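PDB 3PZL: agmatine ureohydrolase from Thermoplasma volcanium GSS1, which probably hydrolyses agmatine to putrescine and urea, as a member of the arginase family that binds two manganese ions per subunit. Local coordinates for residues B[24-30]-B[80-86]; B[34-38]-B[293-298]; B[68-72]-B[287-291]. All coordinates share one frame; numbering follows the deposited sequence.

Interaction 1 (B[24-30]-B[80-86]); sequences KIADAVN and LASGMAD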
ATOM      1  N   LYS B  24       8.300  -8.207  23.039  1.00 54.33           N
ATOM      2  CA  LYS B  24       7.888  -7.139  23.964  1.00 54.84           C
ATOM      3  C   LYS B  24       8.680  -5.821  23.808  1.00 53.64           C
ATOM      4  O   LYS B  24       9.498  -5.669  22.926  1.00 53.07           O
ATOM      5  CB  LYS B  24       7.962  -7.626  25.399  1.00 55.48           C
ATOM      6  CG  LYS B  24       9.376  -8.028  25.832  1.00 59.73           C
ATOM      7  CD  LYS B  24       9.437  -8.225  27.344  1.00 67.06           C
ATOM      8  CE  LYS B  24      10.841  -8.667  27.771  1.00 73.45           C
ATOM      9  NZ  LYS B  24      10.898  -8.880  29.292  1.00 78.97           N
ATOM     10  N   ILE B  25       8.412  -4.862  24.668  1.00 53.57           N
ATOM     11  CA  ILE B  25       9.184  -3.642  24.651  1.00 53.89           C
ATOM     12  C   ILE B  25      10.615  -3.923  25.091  1.00 53.91           C
ATOM     13  O   ILE B  25      10.861  -4.408  26.196  1.00 54.60           O
ATOM     14  CB  ILE B  25       8.537  -2.581  25.522  1.00 53.83           C
ATOM     15  CG1 ILE B  25       7.233  -2.147  24.850  1.00 54.23           C
ATOM     16  CG2 ILE B  25       9.525  -1.407  25.719  1.00 54.55           C
ATOM     17  CD1 ILE B  25       6.635  -0.856  25.387  1.00 57.06           C
ATOM     18  N   ALA B  26      11.559  -3.600  24.229  1.00 53.74           N
ATOM     19  CA  ALA B  26      12.913  -4.090  24.401  1.00 54.67           C
ATOM     20  C   ALA B  26      13.519  -3.733  25.746  1.00 55.50           C
ATOM     21  O   ALA B  26      14.365  -4.453  26.249  1.00 56.39           O
ATOM     22  CB  ALA B  26      13.790  -3.608  23.271  1.00 54.80           C
ATOM     23  N   ASP B  27      13.077  -2.630  26.334  1.00 56.14           N
ATOM     24  CA  ASP B  27      13.663  -2.164  27.581  1.00 57.02           C
ATOM     25  C   ASP B  27      12.871  -2.640  28.774  1.00 57.66           C
ATOM     26  O   ASP B  27      13.341  -2.559  29.911  1.00 58.94           O
ATOM     27  CB  ASP B  27      13.884  -0.637  27.573  1.00 56.48           C
ATOM     28  CG  ASP B  27      14.859  -0.170  26.438  1.00 58.43           C
ATOM     29  OD1 ASP B  27      15.720  -0.978  25.997  1.00 59.15           O
ATOM     30  OD2 ASP B  27      14.763   1.002  25.982  1.00 57.23           O
ATOM     31  N   ALA B  28      11.677  -3.161  28.531  1.00 57.90           N
ATOM     32  CA  ALA B  28      10.862  -3.702  29.624  1.00 58.70           C
ATOM     33  C   ALA B  28      11.479  -4.994  30.155  1.00 59.67           C
ATOM     34  O   ALA B  28      10.979  -6.096  29.888  1.00 59.99           O
ATOM     35  CB  ALA B  28       9.460  -3.935  29.177  1.00 58.13           C
ATOM     36  N   VAL B  29      12.563  -4.835  30.914  1.00 60.05           N
ATOM     37  CA  VAL B  29      13.390  -5.947  31.360  1.00 60.74           C
ATOM     38  C   VAL B  29      12.937  -6.585  32.688  1.00 61.13           C
ATOM     39  O   VAL B  29      13.189  -7.754  32.929  1.00 61.69           O
ATOM     40  CB  VAL B  29      14.880  -5.525  31.400  1.00 60.37           C
ATOM     41  CG1 VAL B  29      15.723  -6.546  32.160  1.00 63.57           C
ATOM     42  CG2 VAL B  29      15.391  -5.445  29.989  1.00 60.04           C
ATOM     43  N   ASN B  30      12.252  -5.832  33.535  1.00 61.57           N
ATOM     44  CA  ASN B  30      11.929  -6.318  34.866  1.00 62.46           C
ATOM     45  C   ASN B  30      10.594  -7.020  34.925  1.00 63.29           C
ATOM     46  O   ASN B  30       9.733  -6.787  34.080  1.00 63.61           O
ATOM     47  CB  ASN B  30      11.950  -5.174  35.852  1.00 62.29           C
ATOM     48  CG  ASN B  30      13.032  -4.193  35.548  1.00 61.83           C
ATOM     49  OD1 ASN B  30      14.207  -4.435  35.793  1.00 63.46           O
ATOM     50  ND2 ASN B  30      12.642  -3.085  34.979  1.00 63.35           N
ATOM     51  N   LEU B  80      16.906   1.291  30.235  1.00 54.11           N
ATOM     52  CA  LEU B  80      17.218  -0.054  30.664  1.00 55.25           C
ATOM     53  C   LEU B  80      17.344  -0.128  32.172  1.00 56.47           C
ATOM     54  O   LEU B  80      17.097  -1.177  32.779  1.00 57.49           O
ATOM     55  CB  LEU B  80      18.525  -0.509  30.019  1.00 55.37           C
ATOM     56  CG  LEU B  80      18.360  -1.402  28.796  1.00 55.37           C
ATOM     57  CD1 LEU B  80      19.702  -1.930  28.324  1.00 54.78           C
ATOM     58  CD2 LEU B  80      17.391  -2.551  29.132  1.00 54.47           C
ATOM     59  N   ALA B  81      17.732   0.988  32.775  1.00 56.81           N
ATOM     60  CA  ALA B  81      17.860   1.061  34.210  1.00 57.80           C
ATOM     61  C   ALA B  81      16.742   1.926  34.826  1.00 58.02           C
ATOM     62  O   ALA B  81      16.894   2.479  35.918  1.00 59.36           O
ATOM     63  CB  ALA B  81      19.237   1.582  34.573  1.00 58.04           C
ATOM     64  N   SER B  82      15.617   2.027  34.133  1.00 57.19           N
ATOM     65  CA  SER B  82      14.470   2.745  34.677  1.00 57.34           C
ATOM     66  C   SER B  82      13.285   1.892  35.181  1.00 57.53           C
ATOM     67  O   SER B  82      12.204   2.400  35.386  1.00 56.71           O
ATOM     68  CB  SER B  82      13.994   3.757  33.648  1.00 57.06           C
ATOM     69  OG  SER B  82      15.059   4.624  33.321  1.00 57.96           O
ATOM     70  N   GLY B  83      13.489   0.598  35.395  1.00 58.66           N
ATOM     71  CA  GLY B  83      12.458  -0.219  36.020  1.00 59.73           C
ATOM     72  C   GLY B  83      11.184  -0.337  35.196  1.00 60.26           C
ATOM     73  O   GLY B  83      10.102  -0.039  35.678  1.00 61.35           O
HETATM   74  N   MSE B  84      11.317  -0.778  33.949  1.00 60.29           N
HETATM   75  CA  MSE B  84      10.192  -0.994  33.064  1.00 60.38           C
HETATM   76  C   MSE B  84       9.873  -2.471  32.989  1.00 59.71           C
HETATM   77  O   MSE B  84      10.783  -3.314  32.962  1.00 59.64           O
HETATM   78  CB  MSE B  84      10.560  -0.560  31.663  1.00 61.23           C
HETATM   79  CG  MSE B  84      10.363   0.890  31.338  1.00 66.76           C
HETATM   80 SE   MSE B  84      10.514   1.072  29.363  1.00 84.31          SE
HETATM   81  CE  MSE B  84      12.343   1.693  29.298  1.00 72.35           C
ATOM     82  N   ALA B  85       8.580  -2.764  32.905  1.00 58.61           N
ATOM     83  CA  ALA B  85       8.066  -4.105  32.677  1.00 58.03           C
ATOM     84  C   ALA B  85       6.996  -4.069  31.587  1.00 57.04           C
ATOM     85  O   ALA B  85       6.340  -3.046  31.405  1.00 57.47           O
ATOM     86  CB  ALA B  85       7.478  -4.664  33.970  1.00 59.13           C
ATOM     87  N   ASP B  86       6.812  -5.172  30.869  1.00 55.25           N
ATOM     88  CA  ASP B  86       5.774  -5.252  29.858  1.00 53.96           C
ATOM     89  C   ASP B  86       4.968  -6.495  30.144  1.00 54.38           C
ATOM     90  O   ASP B  86       5.455  -7.598  29.963  1.00 54.87           O
ATOM     91  CB  ASP B  86       6.383  -5.341  28.445  1.00 52.86           C
ATOM     92  CG  ASP B  86       5.360  -5.113  27.302  1.00 51.57           C
ATOM     93  OD1 ASP B  86       4.133  -5.009  27.538  1.00 51.14           O
ATOM     94  OD2 ASP B  86       5.801  -5.026  26.134  1.00 49.03           O
TER
HETATM   95  O   HOH W   1      13.524  -0.544  32.334  1.00 36.60           O

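Interaction 2 (B[34-38]-B[293-298]); sequences EAKYV and FIASRE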
ATOM      1  N   GLU B  34       9.383  -5.902  40.584  1.00 70.05           N
ATOM      2  CA  GLU B  34      10.527  -5.019  40.577  1.00 69.94           C
ATOM      3  C   GLU B  34      10.346  -3.847  39.606  1.00 68.20           C
ATOM      4  O   GLU B  34      11.306  -3.141  39.310  1.00 68.74           O
ATOM      5  CB  GLU B  34      11.762  -5.802  40.153  1.00 70.94           C
ATOM      6  CG  GLU B  34      11.923  -7.169  40.810  1.00 77.14           C
ATOM      7  CD  GLU B  34      13.314  -7.762  40.558  1.00 86.01           C
ATOM      8  OE1 GLU B  34      13.887  -7.450  39.473  1.00 84.25           O
ATOM      9  OE2 GLU B  34      13.833  -8.525  41.443  1.00 87.51           O
ATOM     10  N   ALA B  35       9.137  -3.616  39.106  1.00 66.30           N
ATOM     11  CA  ALA B  35       8.956  -2.561  38.110  1.00 63.94           C
ATOM     12  C   ALA B  35       8.357  -1.279  38.669  1.00 62.79           C
ATOM     13  O   ALA B  35       7.463  -1.340  39.523  1.00 62.72           O
ATOM     14  CB  ALA B  35       8.106  -3.077  36.984  1.00 63.75           C
ATOM     15  N   LYS B  36       8.835  -0.129  38.181  1.00 61.04           N
ATOM     16  CA  LYS B  36       8.252   1.185  38.539  1.00 60.57           C
ATOM     17  C   LYS B  36       7.202   1.523  37.517  1.00 59.21           C
ATOM     18  O   LYS B  36       6.134   2.060  37.841  1.00 58.88           O
ATOM     19  CB  LYS B  36       9.282   2.331  38.542  1.00 60.85           C
ATOM     20  CG  LYS B  36      10.492   2.200  39.498  1.00 63.30           C
ATOM     21  CD  LYS B  36      11.261   3.510  39.548  1.00 65.73           C
ATOM     22  CE  LYS B  36      12.720   3.335  39.990  1.00 69.24           C
ATOM     23  NZ  LYS B  36      13.498   4.608  39.723  1.00 67.45           N
ATOM     24  N   TYR B  37       7.531   1.215  36.267  1.00 58.09           N
ATOM     25  CA  TYR B  37       6.645   1.492  35.130  1.00 57.09           C
ATOM     26  C   TYR B  37       6.133   0.184  34.500  1.00 56.20           C
ATOM     27  O   TYR B  37       6.898  -0.675  34.076  1.00 56.06           O
ATOM     28  CB  TYR B  37       7.351   2.367  34.083  1.00 56.21           C
ATOM     29  CG  TYR B  37       7.879   3.679  34.608  1.00 56.53           C
ATOM     30  CD1 TYR B  37       7.042   4.795  34.707  1.00 57.56           C
ATOM     31  CD2 TYR B  37       9.208   3.818  34.987  1.00 54.95           C
ATOM     32  CE1 TYR B  37       7.523   6.016  35.171  1.00 56.28           C
ATOM     33  CE2 TYR B  37       9.699   5.034  35.455  1.00 54.28           C
ATOM     34  CZ  TYR B  37       8.849   6.124  35.542  1.00 55.61           C
ATOM     35  OH  TYR B  37       9.296   7.342  36.010  1.00 56.89           O
ATOM     36  N   VAL B  38       4.823   0.043  34.457  1.00 55.08           N
ATOM     37  CA  VAL B  38       4.239  -1.174  33.998  1.00 53.71           C
ATOM     38  C   VAL B  38       3.412  -0.888  32.751  1.00 52.79           C
ATOM     39  O   VAL B  38       2.358  -0.234  32.795  1.00 51.69           O
ATOM     40  CB  VAL B  38       3.393  -1.792  35.102  1.00 54.31           C
ATOM     41  CG1 VAL B  38       2.835  -3.116  34.654  1.00 54.55           C
ATOM     42  CG2 VAL B  38       4.236  -1.975  36.327  1.00 54.22           C
ATOM     43  N   PHE B 293       7.839  10.194  28.287  1.00 45.67           N
ATOM     44  CA  PHE B 293       7.197  10.215  29.577  1.00 46.25           C
ATOM     45  C   PHE B 293       8.088   9.630  30.663  1.00 47.43           C
ATOM     46  O   PHE B 293       8.329  10.278  31.689  1.00 48.85           O
ATOM     47  CB  PHE B 293       5.899   9.456  29.522  1.00 46.32           C
ATOM     48  CG  PHE B 293       5.281   9.244  30.847  1.00 46.82           C
ATOM     49  CD1 PHE B 293       4.408  10.172  31.369  1.00 47.76           C
ATOM     50  CD2 PHE B 293       5.562   8.120  31.579  1.00 47.51           C
ATOM     51  CE1 PHE B 293       3.808   9.962  32.594  1.00 48.05           C
ATOM     52  CE2 PHE B 293       4.974   7.919  32.816  1.00 48.98           C
ATOM     53  CZ  PHE B 293       4.090   8.830  33.316  1.00 46.92           C
ATOM     54  N   ILE B 294       8.583   8.415  30.445  1.00 47.10           N
ATOM     55  CA  ILE B 294       9.411   7.753  31.437  1.00 48.03           C
ATOM     56  C   ILE B 294      10.690   8.558  31.685  1.00 48.45           C
ATOM     57  O   ILE B 294      10.999   8.879  32.831  1.00 49.04           O
ATOM     58  CB  ILE B 294       9.721   6.257  31.038  1.00 48.36           C
ATOM     59  CG1 ILE B 294       8.447   5.420  31.041  1.00 48.32           C
ATOM     60  CG2 ILE B 294      10.719   5.628  31.951  1.00 46.82           C
ATOM     61  CD1 ILE B 294       8.645   4.068  30.483  1.00 48.26           C
ATOM     62  N   ALA B 295      11.404   8.894  30.611  1.00 48.35           N
ATOM     63  CA  ALA B 295      12.693   9.556  30.716  1.00 48.95           C
ATOM     64  C   ALA B 295      12.590  10.884  31.437  1.00 49.75           C
ATOM     65  O   ALA B 295      13.350  11.145  32.356  1.00 50.98           O
ATOM     66  CB  ALA B 295      13.381   9.719  29.331  1.00 47.30           C
ATOM     67  N   SER B 296      11.663  11.734  31.031  1.00 50.80           N
ATOM     68  CA  SER B 296      11.587  13.055  31.644  1.00 52.14           C
ATOM     69  C   SER B 296      11.162  12.969  33.106  1.00 53.57           C
ATOM     70  O   SER B 296      11.521  13.824  33.922  1.00 55.11           O
ATOM     71  CB  SER B 296      10.635  13.966  30.896  1.00 51.50           C
ATOM     72  OG  SER B 296       9.323  13.502  31.070  1.00 52.99           O
ATOM     73  N   ARG B 297      10.390  11.944  33.440  1.00 54.42           N
ATOM     74  CA  ARG B 297      10.032  11.720  34.832  1.00 55.50           C
ATOM     75  C   ARG B 297      11.232  11.255  35.658  1.00 56.66           C
ATOM     76  O   ARG B 297      11.396  11.681  36.803  1.00 58.09           O
ATOM     77  CB  ARG B 297       8.896  10.704  34.946  1.00 55.30           C
ATOM     78  CG  ARG B 297       8.364  10.559  36.336  1.00 54.43           C
ATOM     79  CD  ARG B 297       7.030   9.848  36.328  1.00 54.50           C
ATOM     80  NE  ARG B 297       6.353   9.938  37.625  1.00 54.70           N
ATOM     81  CZ  ARG B 297       6.632   9.151  38.653  1.00 54.90           C
ATOM     82  NH1 ARG B 297       7.558   8.217  38.516  1.00 54.03           N
ATOM     83  NH2 ARG B 297       5.980   9.280  39.802  1.00 56.28           N
ATOM     84  N   GLU B 298      12.067  10.394  35.079  1.00 56.47           N
ATOM     85  CA  GLU B 298      13.249   9.918  35.761  1.00 56.98           C
ATOM     86  C   GLU B 298      14.229  11.044  35.961  1.00 57.14           C
ATOM     87  O   GLU B 298      14.936  11.066  36.978  1.00 57.94           O
ATOM     88  CB  GLU B 298      13.920   8.760  35.002  1.00 56.98           C
ATOM     89  CG  GLU B 298      13.192   7.410  35.104  1.00 57.39           C
ATOM     90  CD  GLU B 298      13.058   6.901  36.535  1.00 58.04           C
ATOM     91  OE1 GLU B 298      14.079   6.668  37.185  1.00 59.28           O
ATOM     92  OE2 GLU B 298      11.934   6.707  37.011  1.00 59.63           O
TER

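Interaction 3 (B[68-72]-B[287-291]); sequences LESYE and AKLLQ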
ATOM      1  N   LEU B  68      14.409   2.403  18.385  1.00 45.25           N
ATOM      2  CA  LEU B  68      14.795   3.441  19.335  1.00 45.10           C
ATOM      3  C   LEU B  68      15.987   3.009  20.159  1.00 46.40           C
ATOM      4  O   LEU B  68      16.169   1.817  20.420  1.00 47.59           O
ATOM      5  CB  LEU B  68      13.623   3.779  20.279  1.00 44.81           C
ATOM      6  CG  LEU B  68      12.326   4.282  19.657  1.00 43.13           C
ATOM      7  CD1 LEU B  68      11.214   4.216  20.633  1.00 41.48           C
ATOM      8  CD2 LEU B  68      12.449   5.686  19.078  1.00 43.75           C
ATOM      9  N   GLU B  69      16.785   3.982  20.587  1.00 47.51           N
ATOM     10  CA  GLU B  69      17.893   3.780  21.519  1.00 48.27           C
ATOM     11  C   GLU B  69      17.398   3.548  22.949  1.00 49.39           C
ATOM     12  O   GLU B  69      16.364   4.118  23.340  1.00 49.77           O
ATOM     13  CB  GLU B  69      18.784   5.006  21.516  1.00 48.37           C
ATOM     14  CG  GLU B  69      19.505   5.250  20.204  1.00 50.75           C
ATOM     15  CD  GLU B  69      20.502   4.131  19.853  1.00 55.46           C
ATOM     16  OE1 GLU B  69      20.679   3.196  20.686  1.00 55.09           O
ATOM     17  OE2 GLU B  69      21.110   4.188  18.744  1.00 55.98           O
ATOM     18  N   SER B  70      18.122   2.735  23.737  1.00 49.37           N
ATOM     19  CA  SER B  70      17.732   2.523  25.122  1.00 50.70           C
ATOM     20  C   SER B  70      18.039   3.762  25.982  1.00 51.81           C
ATOM     21  O   SER B  70      17.555   3.908  27.121  1.00 52.89           O
ATOM     22  CB  SER B  70      18.417   1.300  25.704  1.00 51.11           C
ATOM     23  OG  SER B  70      18.333   0.209  24.813  1.00 53.83           O
ATOM     24  N   TYR B  71      18.842   4.669  25.439  1.00 51.76           N
ATOM     25  CA  TYR B  71      19.224   5.848  26.177  1.00 52.08           C
ATOM     26  C   TYR B  71      18.625   7.062  25.511  1.00 52.45           C
ATOM     27  O   TYR B  71      18.746   7.233  24.286  1.00 53.39           O
ATOM     28  CB  TYR B  71      20.741   5.966  26.201  1.00 52.44           C
ATOM     29  CG  TYR B  71      21.260   7.229  26.825  1.00 52.39           C
ATOM     30  CD1 TYR B  71      21.525   8.359  26.044  1.00 52.87           C
ATOM     31  CD2 TYR B  71      21.501   7.293  28.192  1.00 53.45           C
ATOM     32  CE1 TYR B  71      22.012   9.526  26.618  1.00 53.69           C
ATOM     33  CE2 TYR B  71      21.984   8.448  28.781  1.00 54.32           C
ATOM     34  CZ  TYR B  71      22.241   9.571  27.992  1.00 54.09           C
ATOM     35  OH  TYR B  71      22.734  10.725  28.573  1.00 52.13           O
ATOM     36  N   GLU B  72      17.982   7.912  26.308  1.00 51.83           N
ATOM     37  CA  GLU B  72      17.326   9.080  25.769  1.00 51.44           C
ATOM     38  C   GLU B  72      18.196  10.320  25.931  1.00 51.88           C
ATOM     39  O   GLU B  72      18.436  10.810  27.034  1.00 52.07           O
ATOM     40  CB  GLU B  72      15.938   9.292  26.374  1.00 50.51           C
ATOM     41  CG  GLU B  72      15.385  10.677  26.057  1.00 52.56           C
ATOM     42  CD  GLU B  72      14.645  10.750  24.759  1.00 53.52           C
ATOM     43  OE1 GLU B  72      14.095   9.721  24.339  1.00 59.31           O
ATOM     44  OE2 GLU B  72      14.595  11.810  24.150  1.00 52.28           O
ATOM     45  N   ALA B 287       5.783   5.334  20.282  1.00 42.14           N
ATOM     46  CA  ALA B 287       6.828   4.745  21.104  1.00 41.72           C
ATOM     47  C   ALA B 287       7.759   5.802  21.641  1.00 42.91           C
ATOM     48  O   ALA B 287       8.229   5.701  22.787  1.00 44.28           O
ATOM     49  CB  ALA B 287       7.601   3.786  20.335  1.00 41.60           C
ATOM     50  N   LYS B 288       8.049   6.814  20.836  1.00 41.91           N
ATOM     51  CA  LYS B 288       8.888   7.906  21.300  1.00 42.12           C
ATOM     52  C   LYS B 288       8.224   8.687  22.457  1.00 42.25           C
ATOM     53  O   LYS B 288       8.821   8.966  23.481  1.00 41.30           O
ATOM     54  CB  LYS B 288       9.207   8.824  20.123  1.00 42.22           C
ATOM     55  CG  LYS B 288      10.300   9.768  20.358  1.00 44.15           C
ATOM     56  CD  LYS B 288      11.570   9.004  20.719  1.00 46.83           C
ATOM     57  CE  LYS B 288      12.455   9.857  21.577  1.00 46.57           C
ATOM     58  NZ  LYS B 288      13.838   9.288  21.598  1.00 48.70           N
ATOM     59  N   LEU B 289       6.951   8.999  22.296  1.00 43.75           N
ATOM     60  CA  LEU B 289       6.159   9.629  23.357  1.00 44.21           C
ATOM     61  C   LEU B 289       6.174   8.846  24.669  1.00 44.96           C
ATOM     62  O   LEU B 289       6.093   9.427  25.747  1.00 46.01           O
ATOM     63  CB  LEU B 289       4.722   9.825  22.889  1.00 43.87           C
ATOM     64  CG  LEU B 289       4.505  10.993  21.923  1.00 43.50           C
ATOM     65  CD1 LEU B 289       3.055  10.971  21.470  1.00 43.26           C
ATOM     66  CD2 LEU B 289       4.892  12.358  22.536  1.00 40.18           C
ATOM     67  N   LEU B 290       6.292   7.527  24.583  1.00 45.31           N
ATOM     68  CA  LEU B 290       6.353   6.706  25.794  1.00 45.26           C
ATOM     69  C   LEU B 290       7.742   6.785  26.418  1.00 44.94           C
ATOM     70  O   LEU B 290       7.879   6.703  27.625  1.00 44.87           O
ATOM     71  CB  LEU B 290       5.973   5.251  25.471  1.00 45.69           C
ATOM     72  CG  LEU B 290       6.582   4.147  26.314  1.00 45.95           C
ATOM     73  CD1 LEU B 290       5.886   4.159  27.637  1.00 48.87           C
ATOM     74  CD2 LEU B 290       6.391   2.838  25.604  1.00 47.84           C
ATOM     75  N   GLN B 291       8.768   6.934  25.590  1.00 44.25           N
ATOM     76  CA  GLN B 291      10.106   7.102  26.106  1.00 44.69           C
ATOM     77  C   GLN B 291      10.160   8.420  26.827  1.00 45.31           C
ATOM     78  O   GLN B 291      10.677   8.512  27.942  1.00 45.77           O
ATOM     79  CB  GLN B 291      11.138   7.106  24.983  1.00 44.30           C
ATOM     80  CG  GLN B 291      11.508   5.734  24.473  1.00 45.08           C
ATOM     81  CD  GLN B 291      12.867   5.722  23.809  1.00 46.70           C
ATOM     82  OE1 GLN B 291      13.257   6.667  23.093  1.00 44.65           O
ATOM     83  NE2 GLN B 291      13.607   4.647  24.044  1.00 48.13           N
TER

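Interaction 1 (B[24-30]-B[80-86])
Strand 84-90 is the outermost strand on one side of the chain's parallel sheet in the arginase fold, and residues 24-30 fold over its start, with Asn-30 bonded to Met-84 (selenomethionine). Asn-30 N donates to Met-84 O at 3.0 Å in the plane of that carbonyl, while Asn-30 ND2 adds a weak, bent bond to the same oxygen. A type I turn from Ile-25 to Ala-28, overlapped by an inverse gamma turn centred on Ala-28, brings the chain round to this point. Within the loop, Lys-24 reaches forward across the bend, NZ bonding to Ala-28 O at 2.8 Å.

At the far end of the contact, Asp-86 has CG anti to its own N (chi1 -167°), which carries the carboxylate to the loop. There OD2 accepts Ile-25 N at 3.0 Å through its anti lone pair; the same oxygen also takes part in a salt bridge with Arg-62 of helix 57-65. Between the two ends, Ala-28 CB packs on Asp-86 CB at 3.5 Å. Asp-27 and Met-84 run side by side in the same direction, methyl CE resting by Asp-27 CB, while the Asp-27 carboxylate turns to Tyr-65 and Ser-70. Water 1 gives a hydrogen to Asp-27 O and accepts Met-84 N at 2.7 Å. Farther out, Val-29 CG2 meets Leu-80 CD2 at 3.6 Å.

The loop is thus held by backbone amides at two separated points, Ile-25 and Asn-30, and the shared use of OD2 by Ile-25 and Arg-62 would probably stabilise Asp-86 as a carboxylate.

Interaction 2 (B[34-38]-B[293-298])
Tyr-37 stands between the strand it begins, 37-42, and Ile-294, Arg-297 and Glu-298 on helix 281-303, the last helix of the arginase-type alpha/beta fold; the contact illustrates how one aromatic residue can fasten a helix to a sheet by both its ring and its hydroxyl. Ile-294 covers one face of the ring: CG2 lies 4.0 Å from the ring centroid, displaced toward the rim, in a CH-pi contact. The isoleucine runs antiparallel to the tyrosine side chain, which also brings its CG1 near the root of the ring. Phe-293 CE2 approaches Tyr-37 CE1 obliquely at 4.0 Å.

The hydroxyl is gripped twice. It donates to Glu-298 OE2 at 2.9 Å, using the anti lone pair of that oxygen, and accepts Arg-297 NH1 at 3.2 Å in a nearly straight bond (163°). The phenolic oxygen lies in the guanidinium plane, although that plane stands almost perpendicular to the ring; the carboxylate of Glu-298 is likewise turned by 86° at the ring's edge. A phenylalanine here would probably leave Arg-297 NH1 and Glu-298 OE2 without the oxygen that joins them.

A second layer positions these groups. Phe-293 is stacked on Phe-268 of strand 265-271, and Ile-118 of the neighbouring strand 116-121 packs against both Tyr-37 and Ile-294. Glu-298 is bent at chi2 (-60°), folding its carboxylate toward the strand, and its other oxygen, OE1, forms a weak salt bridge with Lys-36 NZ at 3.3 Å.

Interaction 3 (B[68-72]-B[287-291])
Leu-68 and Gln-291 lie alongside each other, pointing contrary ways, where the chain after helix 57-65 crosses helix 281-303 of the arginase fold and then enters strand 71-72, one arm of a small antiparallel pair with 77-78. The leucine leads with its two methyls: CD1 touches Ala-287 CB at 3.7 Å, and CD2 lies 3.8 Å from Lys-288 CD, part of the aliphatic run of a side chain that crosses it obliquely.

Gln-291 extends beyond CG, and its amide is used at both ends. NE2 donates to Glu-69 O at 2.9 Å, almost straight down the carbonyl bond and within 6° of the amide plane, and it is also hydrogen-bonded to Tyr-65 OH. OE1 receives Lys-288 NZ, one helical turn earlier, at 3.1 Å. With a bond at each end, the rotation of the amide is well defined.

Glu-72 and Lys-288 converge from facing sides of the contact. Both side chains are bent at chi2, the lysine at 58° bringing NZ round toward Gln-291 and the carboxylate. The ammonium therefore bridges two acceptors from one side, Glu-72 OE1 and Gln-291 OE1, which lie 3.4 Å apart and would probably repel each other without it. Around this buried cluster the assembly closes in: Phe-247 of a third subunit packs on Lys-288, and Glu-69 turns its carboxylate away to a salt bridge with Arg-150 of that subunit. The salt bridge between Lys-288 and Glu-72 is 2.8 Å long, NZ meeting OE1 on its syn side, 27° out of the carboxylate plane.

Overall arrangement
The three contacts form one continuous region on the same side of the chain's centre. Interactions 1 and 2, with centres about 9 Å apart, meet through adjacent sheet strands, where Gly-83 O lies 2.8 Å from Lys-36 N in a probable hydrogen bond. Interaction 3 shares helix 281-303 with interaction 2, their centres about 12 Å apart, and Glu-72 CB packs on Ala-295 CB. It joins interaction 1, about 11 Å away between centres, where Ile-25 CD1 packs on Leu-290 CD2 at 3.7 Å. All three lie away from the two manganese ions held by His-124, Asp-144, His-146, Asp-148, Asp-229 and Asp-231, so they join parts of the scaffold without contributing metal ligands.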